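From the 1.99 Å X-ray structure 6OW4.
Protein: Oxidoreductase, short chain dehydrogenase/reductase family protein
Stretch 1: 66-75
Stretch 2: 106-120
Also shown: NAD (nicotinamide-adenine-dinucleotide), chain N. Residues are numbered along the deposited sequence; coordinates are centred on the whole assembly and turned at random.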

# COMPACT_ATOMS: atom_id res chain seq x y z
N ALA F 66 -0.42 7.17 -33.71
CA ALA F 66 -1.40 8.05 -33.03
C ALA F 66 -1.11 9.52 -33.35
O ALA F 66 0.07 9.89 -33.39
CB ALA F 66 -1.37 7.81 -31.54
N ASP F 67 -2.17 10.31 -33.55
CA ASP F 67 -2.09 11.80 -33.63
C ASP F 67 -1.82 12.33 -32.22
O ASP F 67 -2.61 12.00 -31.31
CB ASP F 67 -3.36 12.40 -34.24
CG ASP F 67 -3.67 11.90 -35.64
OD1 ASP F 67 -2.74 11.40 -36.31
OD2 ASP F 67 -4.84 12.02 -36.05
N VAL F 68 -0.75 13.11 -32.05
CA VAL F 68 -0.28 13.62 -30.72
C VAL F 68 -0.14 15.14 -30.78
O VAL F 68 0.67 15.63 -31.59
CB VAL F 68 1.04 12.94 -30.29
CG1 VAL F 68 1.31 13.15 -28.80
CG2 VAL F 68 1.06 11.46 -30.63
N ALA F 69 -0.89 15.86 -29.95
CA ALA F 69 -0.71 17.31 -29.68
C ALA F 69 0.36 17.46 -28.60
O ALA F 69 0.16 16.93 -27.50
CB ALA F 69 -2.02 17.93 -29.27
N LEU F 70 1.47 18.14 -28.93
CA LEU F 70 2.61 18.38 -28.00
C LEU F 70 2.32 19.67 -27.22
O LEU F 70 2.39 20.76 -27.82
CB LEU F 70 3.91 18.48 -28.80
CG LEU F 70 4.20 17.33 -29.76
CD1 LEU F 70 5.55 17.51 -30.43
CD2 LEU F 70 4.13 15.98 -29.05
N VAL F 71 2.00 19.53 -25.93
CA VAL F 71 1.54 20.64 -25.04
C VAL F 71 2.66 20.97 -24.05
O VAL F 71 3.16 20.05 -23.38
CB VAL F 71 0.23 20.28 -24.32
CG1 VAL F 71 -0.25 21.40 -23.42
CG2 VAL F 71 -0.86 19.88 -25.31
N ASP F 72 3.04 22.25 -23.98
CA ASP F 72 4.02 22.80 -23.00
C ASP F 72 3.85 24.32 -22.93
O ASP F 72 2.90 24.84 -23.56
CB ASP F 72 5.45 22.37 -23.35
CG ASP F 72 6.36 22.24 -22.14
OD1 ASP F 72 6.48 23.23 -21.39
OD2 ASP F 72 6.95 21.16 -21.95
N LEU F 73 4.73 25.01 -22.20
CA LEU F 73 4.65 26.47 -21.93
C LEU F 73 4.72 27.25 -23.24
O LEU F 73 5.33 26.80 -24.21
CB LEU F 73 5.79 26.87 -20.99
CG LEU F 73 5.66 26.38 -19.55
CD1 LEU F 73 6.96 26.58 -18.79
CD2 LEU F 73 4.51 27.08 -18.84
N PRO F 74 4.08 28.45 -23.31
CA PRO F 74 4.22 29.35 -24.45
C PRO F 74 5.67 29.56 -24.92
O PRO F 74 5.88 29.70 -26.11
CB PRO F 74 3.64 30.67 -23.93
CG PRO F 74 2.62 30.24 -22.90
CD PRO F 74 3.19 28.99 -22.27
N SER F 75 6.62 29.58 -23.97
CA SER F 75 8.07 29.80 -24.20
C SER F 75 8.68 28.69 -25.06
O SER F 75 9.72 28.95 -25.69
CB SER F 75 8.80 29.93 -22.89
OG SER F 75 8.63 28.76 -22.10
PA NAD N . 11.13 18.36 -17.34
O1A NAD N . 11.29 19.47 -16.35
O2A NAD N . 11.86 18.72 -18.64
O5B NAD N . 9.60 18.09 -17.67
C5B NAD N . 8.57 18.90 -17.09
C4B NAD N . 7.84 19.64 -18.25
O4B NAD N . 6.50 20.21 -17.66
C3B NAD N . 8.51 20.62 -18.70
O3B NAD N . 8.63 20.56 -20.17
C2B NAD N . 7.68 22.00 -18.28
O2B NAD N . 7.85 23.02 -19.31
C1B NAD N . 6.46 21.65 -18.16
N9A NAD N . 5.79 22.53 -17.15
C8A NAD N . 5.99 22.91 -15.87
N7A NAD N . 4.99 23.77 -15.52
C5A NAD N . 4.19 23.92 -16.59
C6A NAD N . 3.03 24.69 -16.77
N6A NAD N . 2.26 25.58 -15.97
N1A NAD N . 2.39 24.67 -17.96
C2A NAD N . 2.87 23.91 -19.00
N3A NAD N . 4.02 23.14 -18.82
C4A NAD N . 4.67 23.16 -17.61
O3 NAD N . 11.78 16.99 -16.70
PN NAD N . 11.08 15.54 -16.78
O1N NAD N . 12.01 14.53 -16.17
O2N NAD N . 10.81 15.20 -18.25
O5D NAD N . 9.73 15.57 -15.93
C5D NAD N . 8.48 15.25 -16.53
C4D NAD N . 7.49 14.77 -15.43
O4D NAD N . 7.94 13.68 -14.88
C3D NAD N . 7.38 15.80 -14.32
O3D NAD N . 6.07 15.96 -13.96
C2D NAD N . 8.20 15.19 -13.14
O2D NAD N . 7.66 15.73 -11.87
C1D NAD N . 8.03 13.92 -13.28
N1N NAD N . 9.11 13.09 -12.74
C2N NAD N . 10.37 13.08 -13.33
C3N NAD N . 11.39 12.28 -12.81
C7N NAD N . 12.80 12.26 -13.46
O7N NAD N . 13.78 12.03 -12.77
N7N NAD N . 12.97 12.50 -14.85
C4N NAD N . 11.15 11.49 -11.70
C5N NAD N . 9.90 11.50 -11.10
C6N NAD N . 8.88 12.30 -11.63
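Stretch 2 106-120: VQVAELKTQLVEQLG

Helix 106-119 of stretch 2, entered from earlier in the chain, packs against the strand of stretch 1 and runs roughly antiparallel to it: the N-to-C directions make an angle of 147° and the axes approach to 10.1 Å. As stretch 1 advances, its partners therefore step back along the helix, from Leu119 to Leu115, Leu111 and Gln107. No hydrogen bond links the two stretches; the contact is chiefly apolar and buries 309 Å² in all. At Asp67, the CB lies 4.2 Å from Leu119 CD1, while the CA atoms of the pair are 7.2 Å apart. Val68 points away, in keeping with the alternation of side chains along a strand. Ala69 points back toward the helix, and its short side chain meets two leucines, with its CB 3.6 Å from Leu115 CD2 and 4.0 Å from Leu119 CD2. Val71, in the t rotamer, places CG1 3.9 Å from Leu111 CD2, although the backbones have diverged to 8.8 Å between CA atoms. Asp72 is out of the helix's reach and instead binds NAD, accepting hydrogen bonds from O2B to OD1 and from O3B to OD2, both 2.5 Å. Pro74 closes the contact, its CG 3.8 Å from Gln107 OE1. Past Leu119, Gly120 leaves helical geometry with positive phi.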

# COMPACT_ATOMS: atom_id res chain seq x y z
N VAL F 106 -7.78 30.10 -18.56
CA VAL F 106 -8.12 30.72 -19.88
C VAL F 106 -7.42 29.94 -21.00
O VAL F 106 -8.08 29.67 -22.02
CB VAL F 106 -7.73 32.21 -19.92
CG1 VAL F 106 -7.80 32.79 -21.32
CG2 VAL F 106 -8.56 33.04 -18.95
N GLN F 107 -6.14 29.61 -20.81
CA GLN F 107 -5.31 28.87 -21.80
C GLN F 107 -5.79 27.41 -21.87
O GLN F 107 -5.84 26.86 -22.99
CB GLN F 107 -3.82 28.96 -21.44
CG GLN F 107 -3.27 30.37 -21.50
CD GLN F 107 -1.77 30.43 -21.47
OE1 GLN F 107 -1.08 29.60 -22.07
NE2 GLN F 107 -1.23 31.41 -20.77
N VAL F 108 -6.13 26.82 -20.72
CA VAL F 108 -6.65 25.42 -20.59
C VAL F 108 -8.00 25.32 -21.31
O VAL F 108 -8.21 24.33 -22.03
CB VAL F 108 -6.76 24.99 -19.11
CG1 VAL F 108 -7.53 23.69 -18.96
CG2 VAL F 108 -5.40 24.88 -18.45
N ALA F 109 -8.87 26.31 -21.11
CA ALA F 109 -10.21 26.41 -21.74
C ALA F 109 -10.05 26.52 -23.27
O ALA F 109 -10.89 25.94 -23.99
CB ALA F 109 -10.96 27.60 -21.19
N GLU F 110 -9.02 27.23 -23.73
CA GLU F 110 -8.74 27.45 -25.18
C GLU F 110 -8.02 26.22 -25.76
O GLU F 110 -8.25 25.92 -26.94
CB GLU F 110 -7.93 28.73 -25.38
CG GLU F 110 -7.76 29.12 -26.85
CD GLU F 110 -9.04 29.28 -27.65
OE1 GLU F 110 -10.07 29.67 -27.05
OE2 GLU F 110 -9.01 29.02 -28.86
N LEU F 111 -7.18 25.54 -24.96
CA LEU F 111 -6.50 24.28 -25.36
C LEU F 111 -7.56 23.22 -25.68
O LEU F 111 -7.41 22.55 -26.72
CB LEU F 111 -5.58 23.80 -24.23
CG LEU F 111 -4.80 22.51 -24.51
CD1 LEU F 111 -3.76 22.74 -25.60
CD2 LEU F 111 -4.15 21.98 -23.25
N LYS F 112 -8.57 23.08 -24.82
CA LYS F 112 -9.73 22.17 -25.00
C LYS F 112 -10.34 22.41 -26.39
O LYS F 112 -10.56 21.42 -27.12
CB LYS F 112 -10.77 22.41 -23.90
CG LYS F 112 -11.91 21.39 -23.85
CD LYS F 112 -12.98 21.73 -22.83
CE LYS F 112 -13.92 20.58 -22.54
NZ LYS F 112 -14.62 20.12 -23.76
N THR F 113 -10.57 23.68 -26.74
CA THR F 113 -11.17 24.11 -28.04
C THR F 113 -10.28 23.64 -29.20
O THR F 113 -10.83 23.08 -30.16
CB THR F 113 -11.38 25.63 -28.06
OG1 THR F 113 -12.29 25.94 -27.01
CG2 THR F 113 -11.91 26.15 -29.38
N GLN F 114 -8.96 23.86 -29.10
CA GLN F 114 -7.99 23.62 -30.20
C GLN F 114 -7.72 22.12 -30.36
O GLN F 114 -7.56 21.67 -31.51
CB GLN F 114 -6.71 24.42 -29.98
CG GLN F 114 -6.89 25.92 -30.17
CD GLN F 114 -7.67 26.23 -31.43
OE1 GLN F 114 -7.28 25.84 -32.53
NE2 GLN F 114 -8.79 26.91 -31.27
N LEU F 115 -7.67 21.38 -29.25
CA LEU F 115 -7.53 19.90 -29.25
C LEU F 115 -8.66 19.29 -30.09
O LEU F 115 -8.35 18.45 -30.96
CB LEU F 115 -7.57 19.37 -27.81
CG LEU F 115 -6.27 19.50 -27.02
CD1 LEU F 115 -6.49 19.17 -25.55
CD2 LEU F 115 -5.18 18.60 -27.60
N VAL F 116 -9.90 19.70 -29.86
CA VAL F 116 -11.11 19.18 -30.57
C VAL F 116 -11.04 19.60 -32.05
O VAL F 116 -11.27 18.73 -32.91
CB VAL F 116 -12.42 19.67 -29.90
CG1 VAL F 116 -13.65 19.29 -30.71
CG2 VAL F 116 -12.54 19.16 -28.48
N GLU F 117 -10.73 20.87 -32.33
CA GLU F 117 -10.79 21.48 -33.68
C GLU F 117 -9.62 21.00 -34.55
O GLU F 117 -9.88 20.46 -35.64
CB GLU F 117 -10.80 23.01 -33.60
CG GLU F 117 -12.16 23.59 -33.23
CD GLU F 117 -12.23 25.10 -33.28
OE1 GLU F 117 -11.16 25.75 -33.35
OE2 GLU F 117 -13.35 25.64 -33.24
N GLN F 118 -8.38 21.20 -34.08
CA GLN F 118 -7.15 20.96 -34.88
C GLN F 118 -6.88 19.46 -35.01
O GLN F 118 -6.43 19.04 -36.10
CB GLN F 118 -5.95 21.68 -34.26
CG GLN F 118 -6.07 23.20 -34.29
CD GLN F 118 -4.80 23.92 -33.91
OE1 GLN F 118 -3.71 23.35 -33.90
NE2 GLN F 118 -4.93 25.20 -33.60
N LEU F 119 -7.15 18.68 -33.96
CA LEU F 119 -6.79 17.23 -33.87
C LEU F 119 -7.99 16.37 -34.29
O LEU F 119 -7.79 15.44 -35.10
CB LEU F 119 -6.34 16.92 -32.44
CG LEU F 119 -5.19 15.92 -32.30
CD1 LEU F 119 -3.93 16.42 -32.99
CD2 LEU F 119 -4.91 15.63 -30.84
N GLY F 120 -9.18 16.65 -33.74
CA GLY F 120 -10.43 15.92 -34.03
C GLY F 120 -11.11 15.46 -32.76
O GLY F 120 -12.31 15.77 -32.59